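Local coordinates for succinyl-CoA ligase (ADP-forming) subunit alpha (Methanosaeta concilii, PDB 6HXI), which binds coenzyme A and joins a CoA-ligase-type alpha/beta part to a largely helical citrate-synthase-like part within a single chain, at residues I225-C230 and P254-V259; I196-A201 and I216-R221; A402-L407 and I546-L551. One frame throughout, in Å; residues are numbered along the deposited sequence.

Interaction 1: I225-C230 and P254-V259; sequences IKMIAC and PLVAWV
Residues 225-230 and 254-259 contribute the beginnings of two neighbouring strands of a beta-alpha-beta crossover, with helix 239-247 carrying the chain from strand 227-233 to strand 255-260 in the CoA-ligase part of the protein. The strands run parallel, 6° apart, and strand 255-260 is an edge strand of its sheet within the chain.

Four backbone hydrogen bonds zip the pair together. Ile228 lends both its polar atoms: its N donates to Pro254 O at 3.0 Å, almost along the C=O axis and nearly straight at 171°, while its O takes the N-H of Val256 in the carbonyl plane at 2.8 Å. Two residues on, Cys230 does the same, its N meeting Val256 O at 2.8 Å and its O receiving the longer, more bent bond from Trp258 N. Between these, CA-H groups lean on the same carbonyls, Leu255 CA on Ile228 O and Ala229 CA on Val256 O. The other edge of 225-230 is bonded to Gly173 and Val175, so this strand is an interior one.

Apolar packing divides between the two faces. On the face of Ile228, Leu255, Cys230 and Ala257, the Ile228 and Leu255 side chains cross obliquely; Ile228 CG2, anti to its backbone N, touches Leu255 CD1 at 3.7 Å. Ile216 and Tyr219 of helix 212-221 lie over Ile228 here. On the face of Ala229 and Val256 the two side chains meet CB to CB at 4.3 Å, and Tyr308 of helix 308-322 packs on Ala229.

At the start of the pair, the Pro254 ring sits against a carbonyl, its CD 3.4 Å from Lys226 O. Farther along, Cys230 SG stands between its own backbone N and carbonyl carbon (chi1 70°), which places it 4.0 Å from Ala257 CB.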
# COMPACT_ATOMS: atom_id res chain seq x y z
N ILE B 225 5.53 47.89 48.21
CA ILE B 225 4.39 47.50 49.05
C ILE B 225 4.28 48.47 50.25
O ILE B 225 5.25 48.63 51.01
CB ILE B 225 4.51 46.01 49.49
CG1 ILE B 225 4.29 45.07 48.29
CG2 ILE B 225 3.54 45.67 50.66
CD1 ILE B 225 4.88 43.66 48.40
N LYS B 226 3.09 49.09 50.41
CA LYS B 226 2.78 50.02 51.50
C LYS B 226 1.66 49.44 52.40
O LYS B 226 1.38 49.97 53.47
CB LYS B 226 2.32 51.38 50.92
CG LYS B 226 3.06 51.86 49.68
CD LYS B 226 4.46 52.36 49.96
CE LYS B 226 5.12 52.90 48.72
NZ LYS B 226 6.55 53.19 48.95
N MET B 227 1.03 48.35 51.96
CA MET B 227 -0.11 47.75 52.65
C MET B 227 -0.02 46.22 52.65
O MET B 227 0.28 45.64 51.60
CB MET B 227 -1.34 48.18 51.86
CG MET B 227 -2.54 48.44 52.66
SD MET B 227 -3.84 48.90 51.51
CE MET B 227 -5.11 47.88 52.11
N ILE B 228 -0.30 45.57 53.80
CA ILE B 228 -0.30 44.10 53.89
C ILE B 228 -1.73 43.61 54.20
O ILE B 228 -2.44 44.23 54.97
CB ILE B 228 0.79 43.49 54.82
CG1 ILE B 228 2.18 44.16 54.59
CG2 ILE B 228 0.89 41.95 54.63
CD1 ILE B 228 3.26 43.91 55.68
N ALA B 229 -2.17 42.55 53.54
CA ALA B 229 -3.50 41.99 53.76
C ALA B 229 -3.40 40.48 53.84
O ALA B 229 -2.73 39.88 53.02
CB ALA B 229 -4.43 42.39 52.62
N CYS B 230 -4.04 39.86 54.85
CA CYS B 230 -4.02 38.40 54.89
C CYS B 230 -5.34 37.79 55.31
O CYS B 230 -6.16 38.42 55.96
CB CYS B 230 -2.86 37.85 55.71
SG CYS B 230 -3.00 38.13 57.47
N PRO B 254 0.74 48.88 57.68
CA PRO B 254 -0.60 48.48 58.16
C PRO B 254 -1.02 47.13 57.58
O PRO B 254 -0.87 46.89 56.39
CB PRO B 254 -1.50 49.65 57.75
CG PRO B 254 -0.79 50.31 56.64
CD PRO B 254 0.67 50.09 56.83
N LEU B 255 -1.48 46.22 58.46
CA LEU B 255 -1.88 44.85 58.14
C LEU B 255 -3.38 44.59 58.35
O LEU B 255 -3.86 44.68 59.48
CB LEU B 255 -1.05 43.85 58.97
CG LEU B 255 -1.21 42.37 58.60
CD1 LEU B 255 0.10 41.76 58.20
CD2 LEU B 255 -1.83 41.58 59.74
N VAL B 256 -4.10 44.22 57.27
CA VAL B 256 -5.53 43.85 57.32
C VAL B 256 -5.52 42.34 57.55
O VAL B 256 -4.77 41.63 56.89
CB VAL B 256 -6.33 44.23 56.04
CG1 VAL B 256 -7.78 43.79 56.15
CG2 VAL B 256 -6.25 45.74 55.77
N ALA B 257 -6.31 41.86 58.51
CA ALA B 257 -6.32 40.43 58.81
C ALA B 257 -7.69 39.86 59.12
O ALA B 257 -8.46 40.46 59.86
CB ALA B 257 -5.37 40.14 59.96
N TRP B 258 -7.99 38.68 58.56
CA TRP B 258 -9.22 37.96 58.85
C TRP B 258 -8.98 36.46 58.87
O TRP B 258 -8.31 35.93 57.98
CB TRP B 258 -10.39 38.34 57.91
CG TRP B 258 -11.66 37.61 58.25
CD1 TRP B 258 -12.21 36.56 57.56
CD2 TRP B 258 -12.45 37.77 59.44
NE1 TRP B 258 -13.32 36.09 58.23
CE2 TRP B 258 -13.49 36.81 59.38
CE3 TRP B 258 -12.38 38.64 60.54
CZ2 TRP B 258 -14.47 36.71 60.38
CZ3 TRP B 258 -13.34 38.53 61.53
CH2 TRP B 258 -14.38 37.59 61.44
N VAL B 259 -9.51 35.78 59.89
CA VAL B 259 -9.40 34.33 60.07
C VAL B 259 -10.81 33.72 59.91
O VAL B 259 -11.73 34.07 60.66
CB VAL B 259 -8.70 33.94 61.40
CG1 VAL B 259 -8.62 32.42 61.54
CG2 VAL B 259 -7.31 34.56 61.50

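Interaction 2: I196-A201 and I216-R221; sequences IYEGVA and ILRYER
Glu198 CG stands anti to its backbone N (chi1 -164°) and the chain stays extended beyond it, so the carboxylate reaches from strand 196-201 toward helix 212-221. Arg218 comes to meet it with CG anti to the carbonyl carbon and a bend at chi3 (-54°) that turns the guanidinium back toward the strand; the two side chains cross at about a right angle. The grip is end-on and converges on one oxygen: NH1 and NH2 of Arg218 each lie 2.8 Å from Glu198 OE1, which sits in the guanidinium plane. Both bonds are bent, as expected with two donors of one guanidinium on a single acceptor. NH1 uses the syn lone pair of that oxygen, whereas NH2 meets it from above the carboxylate plane, with the carboxylate and guanidinium planes 44° apart.

Tyr219 brings its ring edge to the same oxygen, with CE1 3.2 Å from Glu198 OE1 and in the ring plane. Its hydroxyl passes on to bond Phe174 O, and Val200 CG2 packs 3.7 Å from Tyr219 OH, also flanking the edge of the Arg218 guanidinium.

Further partners fix the charged groups: Thr145 holds Glu198 OE2, while Tyr6 O and His215 ND1 bond Arg218 NH1 and NH2. Helix 212-221, packed nearly antiparallel on strand 196-201 of the mixed sheet in the CoA-ligase part, is tied to it by a buried ion pair, in which Arg218 probably helps keep Glu198 ionised.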
# COMPACT_ATOMS: atom_id res chain seq x y z
N ILE B 196 -3.40 44.55 44.16
CA ILE B 196 -2.23 43.85 44.67
C ILE B 196 -0.96 44.19 43.88
O ILE B 196 -1.00 44.43 42.67
CB ILE B 196 -2.39 42.29 44.79
CG1 ILE B 196 -2.61 41.61 43.43
CG2 ILE B 196 -3.46 41.90 45.79
CD1 ILE B 196 -1.56 40.63 43.02
N TYR B 197 0.16 44.19 44.58
CA TYR B 197 1.48 44.24 44.01
C TYR B 197 1.79 42.73 43.80
O TYR B 197 2.09 42.30 42.68
CB TYR B 197 2.49 44.85 45.01
CG TYR B 197 3.91 44.83 44.49
CD1 TYR B 197 4.72 43.72 44.69
CD2 TYR B 197 4.43 45.90 43.77
CE1 TYR B 197 6.01 43.66 44.17
CE2 TYR B 197 5.73 45.86 43.26
CZ TYR B 197 6.52 44.74 43.47
OH TYR B 197 7.81 44.70 42.99
N GLU B 198 1.66 41.93 44.88
CA GLU B 198 1.92 40.50 44.92
C GLU B 198 0.88 39.79 45.80
O GLU B 198 0.41 40.36 46.79
CB GLU B 198 3.33 40.27 45.48
CG GLU B 198 3.90 38.89 45.24
CD GLU B 198 5.35 38.77 45.63
OE1 GLU B 198 5.63 38.51 46.82
OE2 GLU B 198 6.23 38.94 44.74
N GLY B 199 0.56 38.56 45.45
CA GLY B 199 -0.37 37.72 46.20
C GLY B 199 0.11 36.28 46.26
O GLY B 199 0.56 35.75 45.25
N VAL B 200 0.02 35.63 47.44
CA VAL B 200 0.47 34.24 47.59
C VAL B 200 -0.55 33.42 48.40
O VAL B 200 -1.05 33.91 49.42
CB VAL B 200 1.91 34.12 48.23
CG1 VAL B 200 2.28 32.67 48.56
CG2 VAL B 200 2.98 34.75 47.34
N ALA B 201 -0.86 32.18 47.96
CA ALA B 201 -1.68 31.28 48.74
C ALA B 201 -0.71 30.19 49.25
O ALA B 201 -0.03 29.55 48.44
CB ALA B 201 -2.79 30.69 47.89
N ILE B 216 4.85 37.58 54.50
CA ILE B 216 4.54 38.87 55.13
C ILE B 216 5.84 39.66 55.40
O ILE B 216 5.87 40.89 55.18
CB ILE B 216 3.62 38.76 56.39
CG1 ILE B 216 2.20 38.32 55.97
CG2 ILE B 216 3.57 40.09 57.18
CD1 ILE B 216 1.21 37.99 57.10
N LEU B 217 6.91 38.95 55.83
CA LEU B 217 8.22 39.55 56.10
C LEU B 217 8.89 40.07 54.84
O LEU B 217 9.57 41.08 54.91
CB LEU B 217 9.16 38.60 56.87
CG LEU B 217 8.80 38.32 58.32
CD1 LEU B 217 9.80 37.37 58.95
CD2 LEU B 217 8.72 39.60 59.14
N ARG B 218 8.66 39.40 53.69
CA ARG B 218 9.17 39.86 52.40
C ARG B 218 8.44 41.15 52.00
O ARG B 218 9.07 42.05 51.46
CB ARG B 218 8.95 38.82 51.31
CG ARG B 218 9.88 37.62 51.33
CD ARG B 218 9.75 36.80 50.05
NE ARG B 218 8.37 36.39 49.75
CZ ARG B 218 7.57 36.99 48.88
NH1 ARG B 218 7.98 38.06 48.22
NH2 ARG B 218 6.34 36.55 48.69
N TYR B 219 7.11 41.24 52.23
CA TYR B 219 6.32 42.42 51.90
C TYR B 219 6.77 43.62 52.73
O TYR B 219 6.72 44.75 52.23
CB TYR B 219 4.82 42.18 52.12
CG TYR B 219 4.22 41.00 51.38
CD1 TYR B 219 4.79 40.52 50.20
CD2 TYR B 219 3.05 40.39 51.83
CE1 TYR B 219 4.24 39.44 49.51
CE2 TYR B 219 2.48 39.32 51.14
CZ TYR B 219 3.07 38.86 49.98
OH TYR B 219 2.51 37.80 49.31
N GLU B 220 7.21 43.37 53.99
CA GLU B 220 7.68 44.38 54.95
C GLU B 220 9.00 45.02 54.51
O GLU B 220 9.26 46.18 54.85
CB GLU B 220 7.86 43.76 56.33
CG GLU B 220 6.95 44.37 57.39
CD GLU B 220 7.29 45.77 57.88
OE1 GLU B 220 8.37 45.96 58.47
OE2 GLU B 220 6.42 46.66 57.75
N ARG B 221 9.84 44.25 53.77
CA ARG B 221 11.13 44.69 53.25
C ARG B 221 10.98 45.37 51.89
O ARG B 221 11.77 46.27 51.59
CB ARG B 221 12.10 43.51 53.14
CG ARG B 221 12.62 42.97 54.49
CD ARG B 221 13.71 41.92 54.29
NE ARG B 221 13.21 40.71 53.60
CZ ARG B 221 13.99 39.76 53.08
NH1 ARG B 221 15.31 39.86 53.16
NH2 ARG B 221 13.44 38.71 52.48

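Interaction 3: A402-L407 and I546-L551; sequences AHFIEL and ILFIDL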
# COMPACT_ATOMS: atom_id res chain seq x y z
N ALA B 402 -26.67 -12.53 5.75
CA ALA B 402 -25.51 -12.37 6.63
C ALA B 402 -24.66 -13.67 6.65
O ALA B 402 -23.46 -13.58 6.60
CB ALA B 402 -25.98 -12.01 8.04
N HIS B 403 -25.29 -14.86 6.65
CA HIS B 403 -24.55 -16.11 6.61
C HIS B 403 -23.91 -16.34 5.27
O HIS B 403 -22.85 -16.94 5.22
CB HIS B 403 -25.46 -17.30 6.97
CG HIS B 403 -24.73 -18.60 7.13
ND1 HIS B 403 -24.47 -19.45 6.04
CD2 HIS B 403 -24.25 -19.19 8.25
CE1 HIS B 403 -23.86 -20.52 6.53
NE2 HIS B 403 -23.71 -20.42 7.85
N PHE B 404 -24.53 -15.89 4.18
CA PHE B 404 -23.94 -15.99 2.86
C PHE B 404 -22.66 -15.17 2.79
O PHE B 404 -21.65 -15.66 2.29
CB PHE B 404 -24.94 -15.56 1.78
CG PHE B 404 -24.42 -15.79 0.39
CD1 PHE B 404 -24.32 -17.07 -0.13
CD2 PHE B 404 -23.96 -14.72 -0.38
CE1 PHE B 404 -23.79 -17.28 -1.42
CE2 PHE B 404 -23.45 -14.94 -1.67
CZ PHE B 404 -23.34 -16.21 -2.16
N ILE B 405 -22.67 -13.95 3.35
CA ILE B 405 -21.49 -13.09 3.38
C ILE B 405 -20.34 -13.81 4.10
O ILE B 405 -19.23 -13.84 3.58
CB ILE B 405 -21.80 -11.70 4.02
CG1 ILE B 405 -22.72 -10.88 3.06
CG2 ILE B 405 -20.47 -10.94 4.34
CD1 ILE B 405 -23.35 -9.64 3.71
N GLU B 406 -20.65 -14.43 5.25
CA GLU B 406 -19.66 -15.16 6.04
C GLU B 406 -19.17 -16.43 5.32
O GLU B 406 -18.00 -16.77 5.44
CB GLU B 406 -20.23 -15.51 7.40
CG GLU B 406 -20.47 -14.24 8.24
CD GLU B 406 -20.93 -14.49 9.66
OE1 GLU B 406 -21.53 -13.58 10.28
OE2 GLU B 406 -20.66 -15.59 10.19
N LEU B 407 -20.05 -17.09 4.53
CA LEU B 407 -19.68 -18.26 3.74
C LEU B 407 -18.67 -17.87 2.65
O LEU B 407 -17.70 -18.57 2.47
CB LEU B 407 -20.94 -18.89 3.14
CG LEU B 407 -20.87 -20.14 2.25
CD1 LEU B 407 -20.28 -21.35 3.03
CD2 LEU B 407 -22.33 -20.55 1.81
N ILE B 546 -22.91 -13.36 -9.19
CA ILE B 546 -24.28 -13.66 -9.55
C ILE B 546 -25.15 -13.85 -8.31
O ILE B 546 -26.24 -13.28 -8.23
CB ILE B 546 -24.32 -14.88 -10.52
CG1 ILE B 546 -23.77 -14.50 -11.91
CG2 ILE B 546 -25.72 -15.54 -10.58
CD1 ILE B 546 -23.04 -15.68 -12.67
N LEU B 547 -24.68 -14.65 -7.32
CA LEU B 547 -25.49 -14.89 -6.12
C LEU B 547 -25.62 -13.66 -5.27
O LEU B 547 -26.61 -13.50 -4.57
CB LEU B 547 -24.98 -16.09 -5.31
CG LEU B 547 -25.12 -17.44 -6.00
CD1 LEU B 547 -24.48 -18.52 -5.19
CD2 LEU B 547 -26.55 -17.76 -6.26
N PHE B 548 -24.63 -12.75 -5.36
CA PHE B 548 -24.72 -11.50 -4.61
C PHE B 548 -25.84 -10.59 -5.15
O PHE B 548 -26.59 -10.02 -4.34
CB PHE B 548 -23.38 -10.80 -4.47
CG PHE B 548 -23.32 -10.14 -3.12
CD1 PHE B 548 -23.86 -8.87 -2.92
CD2 PHE B 548 -22.77 -10.79 -2.04
CE1 PHE B 548 -23.84 -8.27 -1.66
CE2 PHE B 548 -22.77 -10.21 -0.77
CZ PHE B 548 -23.31 -8.95 -0.59
N ILE B 549 -26.03 -10.56 -6.48
CA ILE B 549 -27.17 -9.86 -7.11
C ILE B 549 -28.48 -10.52 -6.62
O ILE B 549 -29.43 -9.82 -6.28
CB ILE B 549 -27.11 -9.85 -8.68
CG1 ILE B 549 -25.78 -9.24 -9.22
CG2 ILE B 549 -28.37 -9.17 -9.30
CD1 ILE B 549 -25.46 -7.94 -8.65
N ASP B 550 -28.53 -11.86 -6.61
CA ASP B 550 -29.72 -12.58 -6.11
C ASP B 550 -30.03 -12.30 -4.64
O ASP B 550 -31.19 -12.17 -4.28
CB ASP B 550 -29.62 -14.06 -6.37
CG ASP B 550 -29.95 -14.42 -7.80
OD1 ASP B 550 -30.77 -13.64 -8.46
OD2 ASP B 550 -29.43 -15.47 -8.28
N LEU B 551 -29.00 -12.20 -3.79
CA LEU B 551 -29.14 -11.88 -2.37
C LEU B 551 -29.82 -10.49 -2.24
O LEU B 551 -30.78 -10.32 -1.47
CB LEU B 551 -27.71 -11.87 -1.74
CG LEU B 551 -27.58 -11.56 -0.25
CD1 LEU B 551 -26.29 -12.13 0.29
CD2 LEU B 551 -27.51 -10.06 0.01
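Helices 399-412 and 540-555 lie nearly antiparallel here, their local axes 11.3 Å apart at closest approach and crossing at -164°. The nearest CA atoms are those of Phe404 and Leu551, 8.4 Å apart, and side chains alone make the contact.

Phe404 is at the centre of the contact, taking part in three of its four side-chain pairs. With CG anti to its backbone N (chi1 -174°), its ring reaches across and lies along two leucines one helical turn apart, both on the same side of its plane. CZ at its tip meets Leu547 CB at 3.6 Å, and CD2 meets Leu551 CD1 at 3.5 Å. Phe548 CD2 comes up to the edge of the same ring, 4.2 Å from Phe404 CE2.

The Phe548 ring has neighbours of its own. Ile405 directs CG1 at its edge, 3.9 Å from Phe548 CE2, while Leu551 CD1 lies over one face, offset toward the rim. That single methyl group therefore borders both rings, more closely that of Phe404.

Phe513 adds an edge-to-face partner for Phe404, and Leu505 and Tyr508 of helix 500-512 pack on it too, so the ring is enclosed within the helical citrate-synthase-like part of the chain. No hydrogen bond or salt bridge joins the two segments: the helices are held by buried apolar contacts, and the fit of rings and aliphatic branches probably helps set their spacing.

Interactions 1 and 2 belong to one alpha/beta unit in the CoA-ligase part, their centres about 9 Å apart. Both use the six-stranded mixed sheet, and helix 212-221 of interaction 2 is followed, after a short loop, by strand 227-233 of interaction 1. They touch: Ile225 CD1 packs against Tyr197 and Tyr219, and Leu255 CD1 against Ile216. Interaction 3 comes later in the chain, on the other side of its centre, in the citrate-synthase-like helices; its centre is about 83 Å from interaction 1 and about 79 Å from interaction 2. The contacts follow in series, 2, 1, 3; interactions 1 and 2 share one sheet-based part, while interaction 3 belongs to a distant, largely helical one, with no contact between them.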